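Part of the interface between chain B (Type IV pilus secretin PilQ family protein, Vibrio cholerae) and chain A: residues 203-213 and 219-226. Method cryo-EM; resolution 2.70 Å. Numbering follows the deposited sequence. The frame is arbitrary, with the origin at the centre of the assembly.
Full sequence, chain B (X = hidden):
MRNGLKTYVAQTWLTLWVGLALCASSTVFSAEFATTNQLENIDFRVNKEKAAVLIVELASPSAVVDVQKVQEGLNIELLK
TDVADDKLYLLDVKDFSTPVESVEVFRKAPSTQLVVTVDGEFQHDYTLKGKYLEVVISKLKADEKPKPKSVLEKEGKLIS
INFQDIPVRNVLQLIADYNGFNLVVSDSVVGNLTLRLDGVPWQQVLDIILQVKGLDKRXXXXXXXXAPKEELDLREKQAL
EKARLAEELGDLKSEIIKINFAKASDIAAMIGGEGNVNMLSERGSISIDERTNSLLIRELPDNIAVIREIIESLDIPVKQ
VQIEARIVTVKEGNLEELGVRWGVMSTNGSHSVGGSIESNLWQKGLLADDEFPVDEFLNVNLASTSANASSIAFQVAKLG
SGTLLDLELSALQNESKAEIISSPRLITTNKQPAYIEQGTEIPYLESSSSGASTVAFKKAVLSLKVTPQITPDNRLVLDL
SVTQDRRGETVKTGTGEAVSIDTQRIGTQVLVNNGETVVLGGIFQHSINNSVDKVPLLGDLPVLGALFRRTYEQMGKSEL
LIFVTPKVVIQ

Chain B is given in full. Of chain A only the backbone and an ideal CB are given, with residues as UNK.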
# COMPACT_ATOMS: atom_id res chain seq x y z
N GLN B 203 -82.79 28.95 -11.51
CA GLN B 203 -81.46 28.53 -11.09
C GLN B 203 -81.53 27.64 -9.86
O GLN B 203 -81.03 26.50 -9.87
CB GLN B 203 -80.59 29.76 -10.82
CG GLN B 203 -80.41 30.65 -12.04
CD GLN B 203 -79.73 31.96 -11.71
OE1 GLN B 203 -79.07 32.57 -12.55
NE2 GLN B 203 -79.90 32.42 -10.47
N GLN B 204 -82.17 28.13 -8.79
CA GLN B 204 -82.21 27.38 -7.54
C GLN B 204 -82.96 26.07 -7.69
O GLN B 204 -82.49 25.01 -7.24
CB GLN B 204 -82.83 28.24 -6.44
CG GLN B 204 -81.93 29.35 -5.92
CD GLN B 204 -80.87 28.85 -4.94
OE1 GLN B 204 -80.16 27.88 -5.21
NE2 GLN B 204 -80.77 29.52 -3.80
N VAL B 205 -84.14 26.11 -8.31
CA VAL B 205 -84.96 24.91 -8.43
C VAL B 205 -84.27 23.88 -9.32
O VAL B 205 -84.17 22.69 -8.96
CB VAL B 205 -86.36 25.27 -8.97
CG1 VAL B 205 -87.23 24.02 -9.06
CG2 VAL B 205 -87.00 26.32 -8.09
N LEU B 206 -83.79 24.31 -10.49
CA LEU B 206 -83.10 23.40 -11.39
C LEU B 206 -81.89 22.79 -10.71
O LEU B 206 -81.68 21.57 -10.79
CB LEU B 206 -82.69 24.13 -12.66
CG LEU B 206 -81.88 23.32 -13.68
CD1 LEU B 206 -82.71 22.16 -14.21
CD2 LEU B 206 -81.40 24.20 -14.82
N ASP B 207 -81.09 23.60 -10.01
CA ASP B 207 -79.89 23.07 -9.38
C ASP B 207 -80.24 22.10 -8.25
O ASP B 207 -79.60 21.06 -8.12
CB ASP B 207 -79.01 24.21 -8.87
CG ASP B 207 -77.80 24.44 -9.76
OD1 ASP B 207 -77.59 23.65 -10.70
OD2 ASP B 207 -77.06 25.43 -9.53
N ILE B 208 -81.24 22.42 -7.43
CA ILE B 208 -81.56 21.52 -6.32
C ILE B 208 -82.10 20.20 -6.86
O ILE B 208 -81.79 19.13 -6.31
CB ILE B 208 -82.52 22.20 -5.33
CG1 ILE B 208 -82.47 21.51 -3.97
CG2 ILE B 208 -83.96 22.21 -5.85
CD1 ILE B 208 -81.23 21.84 -3.17
N ILE B 209 -82.85 20.23 -7.96
CA ILE B 209 -83.29 19.00 -8.60
C ILE B 209 -82.09 18.20 -9.10
O ILE B 209 -81.93 17.02 -8.78
CB ILE B 209 -84.28 19.30 -9.73
CG1 ILE B 209 -85.67 19.62 -9.17
CG2 ILE B 209 -84.35 18.14 -10.72
CD1 ILE B 209 -86.72 19.88 -10.22
N LEU B 210 -81.22 18.85 -9.87
CA LEU B 210 -80.08 18.16 -10.46
C LEU B 210 -79.07 17.71 -9.42
O LEU B 210 -78.22 16.86 -9.73
CB LEU B 210 -79.41 19.07 -11.49
CG LEU B 210 -80.33 19.58 -12.61
CD1 LEU B 210 -79.62 20.62 -13.46
CD2 LEU B 210 -80.87 18.44 -13.46
N GLN B 211 -79.13 18.25 -8.21
CA GLN B 211 -78.24 17.80 -7.14
C GLN B 211 -78.83 16.60 -6.41
O GLN B 211 -78.16 15.57 -6.27
CB GLN B 211 -77.98 18.94 -6.15
CG GLN B 211 -77.11 20.06 -6.67
CD GLN B 211 -77.49 21.41 -6.08
OE1 GLN B 211 -78.27 21.49 -5.13
NE2 GLN B 211 -76.94 22.48 -6.65
N VAL B 212 -80.07 16.72 -5.95
CA VAL B 212 -80.63 15.69 -5.08
C VAL B 212 -80.82 14.38 -5.85
O VAL B 212 -80.23 13.35 -5.51
CB VAL B 212 -81.95 16.17 -4.45
CG1 VAL B 212 -82.60 15.05 -3.66
CG2 VAL B 212 -81.68 17.37 -3.56
N LYS B 213 -81.64 14.41 -6.90
CA LYS B 213 -81.89 13.20 -7.68
C LYS B 213 -81.49 13.40 -9.13
O LYS B 213 -81.03 12.47 -9.79
CB LYS B 213 -83.36 12.79 -7.57
CG LYS B 213 -83.72 11.49 -8.29
CD LYS B 213 -85.22 11.26 -8.35
CE LYS B 213 -85.54 9.93 -9.01
NZ LYS B 213 -85.15 8.78 -8.15
N UNK A 219 -76.93 22.34 3.24
CA UNK A 219 -77.62 23.57 2.87
C UNK A 219 -76.83 24.26 1.76
O UNK A 219 -75.63 24.50 1.90
CB UNK A 219 -77.79 24.49 4.08
N UNK A 220 -77.52 24.59 0.67
CA UNK A 220 -76.92 25.26 -0.47
C UNK A 220 -76.90 26.77 -0.32
O UNK A 220 -76.53 27.48 -1.27
CB UNK A 220 -77.67 24.88 -1.75
N UNK A 221 -77.27 27.29 0.85
CA UNK A 221 -77.35 28.72 1.06
C UNK A 221 -78.75 29.18 1.40
O UNK A 221 -78.93 30.05 2.25
CB UNK A 221 -76.85 29.46 -0.18
N UNK A 222 -79.75 28.59 0.75
CA UNK A 222 -81.14 28.94 1.01
C UNK A 222 -81.98 27.76 1.48
O UNK A 222 -82.67 27.87 2.50
CB UNK A 222 -81.76 29.54 -0.25
N UNK A 223 -81.93 26.64 0.77
CA UNK A 223 -82.79 25.50 1.06
C UNK A 223 -81.93 24.31 1.48
O UNK A 223 -80.73 24.25 1.22
CB UNK A 223 -83.65 25.15 -0.15
N UNK A 224 -82.58 23.35 2.13
CA UNK A 224 -81.90 22.22 2.76
C UNK A 224 -82.23 20.94 2.02
O UNK A 224 -83.36 20.76 1.54
CB UNK A 224 -82.29 22.10 4.23
N UNK A 225 -81.25 20.05 1.91
CA UNK A 225 -81.42 18.75 1.28
C UNK A 225 -80.99 17.68 2.27
O UNK A 225 -80.04 17.88 3.04
CB UNK A 225 -80.62 18.65 -0.02
N UNK A 226 -81.69 16.55 2.26
CA UNK A 226 -81.41 15.45 3.17
C UNK A 226 -81.07 14.21 2.36
O UNK A 226 -81.62 14.01 1.27
CB UNK A 226 -82.60 15.19 4.10

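Chain B presents one face of a helix, residues 203-212, on which Gln B204, Ile B208, Gln B211 and Val B212 all direct CA-to-CB toward chain A. The strand at 224-226 runs nearly parallel to it, at 16°, with the axes 10.2 Å apart at closest approach. What this face offers is an apolar patch, Ile B208 and Val B212, bordered by the amides of Gln B204 and Gln B211.

Position 219 points away from the helix, and its ideal CB has no atom of the helix stretch within 5.5 Å. This stretch therefore sets no preference here; the extended backbone angles (-115/128) would suit a beta-branched residue among many others. It is Val A219, which makes no contact.

Position 220 points toward the helix. Its ideal CB lies 4.8 Å from Gln B211 OE1, 4.9 Å from Ile B208 CD1 and 5.2 Å from Gln B204 OE1, so there is room for a short or medium side chain between two glutamine amides. With two acceptor oxygens nearby, a residue that can donate, such as Asn, Ser or Thr, would suit; an acceptor such as Asp would suit by turning to Gln B211 NE2, and a small apolar residue could be accommodated. The residue is Asp A220, chi1 t. Its OD2 comes to 3.8 Å from Gln B211 NE2, a favourable but long approach to a donor, and to 3.9 Å from Gln B204 OE1, where two acceptors meet without attraction; neither is a hydrogen bond. Its backbone N does donate a bond within chain A, to the carbonyl O of position 223 at 3.3 Å.

Position 221 is decided by its backbone. At phi/psi 119/-39 a CB would be jammed against the carbonyl O of position 220, which by itself calls for glycine. Gly A221 is found.

Position 222 points toward Gln B204, whose NE2 is 3.7 Å from the ideal CB. Small or polar residues, such as Ala, Ser, Asn or Asp, are all plausible. In Asn A222, chi1 t, the closest contact is through CB, 3.7 Å from Gln B204 NE2; no hydrogen bond joins Asn A222 to the helix stretch.

Position 223 also faces the helix, but its ideal CB is 5.1 Å from Ile B208 CD1, leaving a gap that an apolar branch could fill. Val, Ile, Leu or Met would serve. Val A223, chi1 m, places CG2 3.8 Å from Ile B208 CD1, in apolar contact.

Position 224 points away, with no atom of the helix stretch within 5.5 Å of its ideal CB; its strand angles again admit many residues. It is Ile A224.

Position 225 points back toward the helix. Its ideal CB is 3.9 Å from Val B212 CG2 and 4.5 Å from Ile B208 CD1, an apolar setting for Leu, Ile, Val or Met. Leu A225 packs on both: its CB is 3.9 Å from Val B212 CG2, while its CD2 reaches 3.9 Å from Ile B208 CD1.

Position 226 points away, continuing the alternation seen at 224 and 225, and this helix stretch does not discriminate among side chains there. Ile A226 is the deposited residue.

Chain A, residues 219-226: VDGNVILI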
# COMPACT_ATOMS: atom_id res chain seq x y z
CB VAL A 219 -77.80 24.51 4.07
CG1 VAL A 219 -78.41 25.83 3.63
CG2 VAL A 219 -78.65 23.84 5.15
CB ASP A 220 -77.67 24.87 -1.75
CG ASP A 220 -76.85 25.10 -3.00
OD1 ASP A 220 -75.61 25.12 -2.91
OD2 ASP A 220 -77.45 25.28 -4.08
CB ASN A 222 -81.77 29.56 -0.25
CG ASN A 222 -83.06 30.28 0.05
OD1 ASN A 222 -83.35 30.61 1.20
ND2 ASN A 222 -83.85 30.54 -0.99
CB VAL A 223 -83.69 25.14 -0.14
CG1 VAL A 223 -84.62 26.29 -0.46
CG2 VAL A 223 -82.84 24.77 -1.34
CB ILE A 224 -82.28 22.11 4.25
CG1 ILE A 224 -82.16 23.48 4.93
CG2 ILE A 224 -81.40 21.10 4.96
CD1 ILE A 224 -82.33 23.45 6.43
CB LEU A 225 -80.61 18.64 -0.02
CG LEU A 225 -79.11 18.99 -0.02
CD1 LEU A 225 -78.25 17.82 0.44
CD2 LEU A 225 -78.66 19.47 -1.39
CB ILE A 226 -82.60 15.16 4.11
CG1 ILE A 226 -83.43 16.43 4.34
CG2 ILE A 226 -82.10 14.61 5.44
CD1 ILE A 226 -82.77 17.47 5.20
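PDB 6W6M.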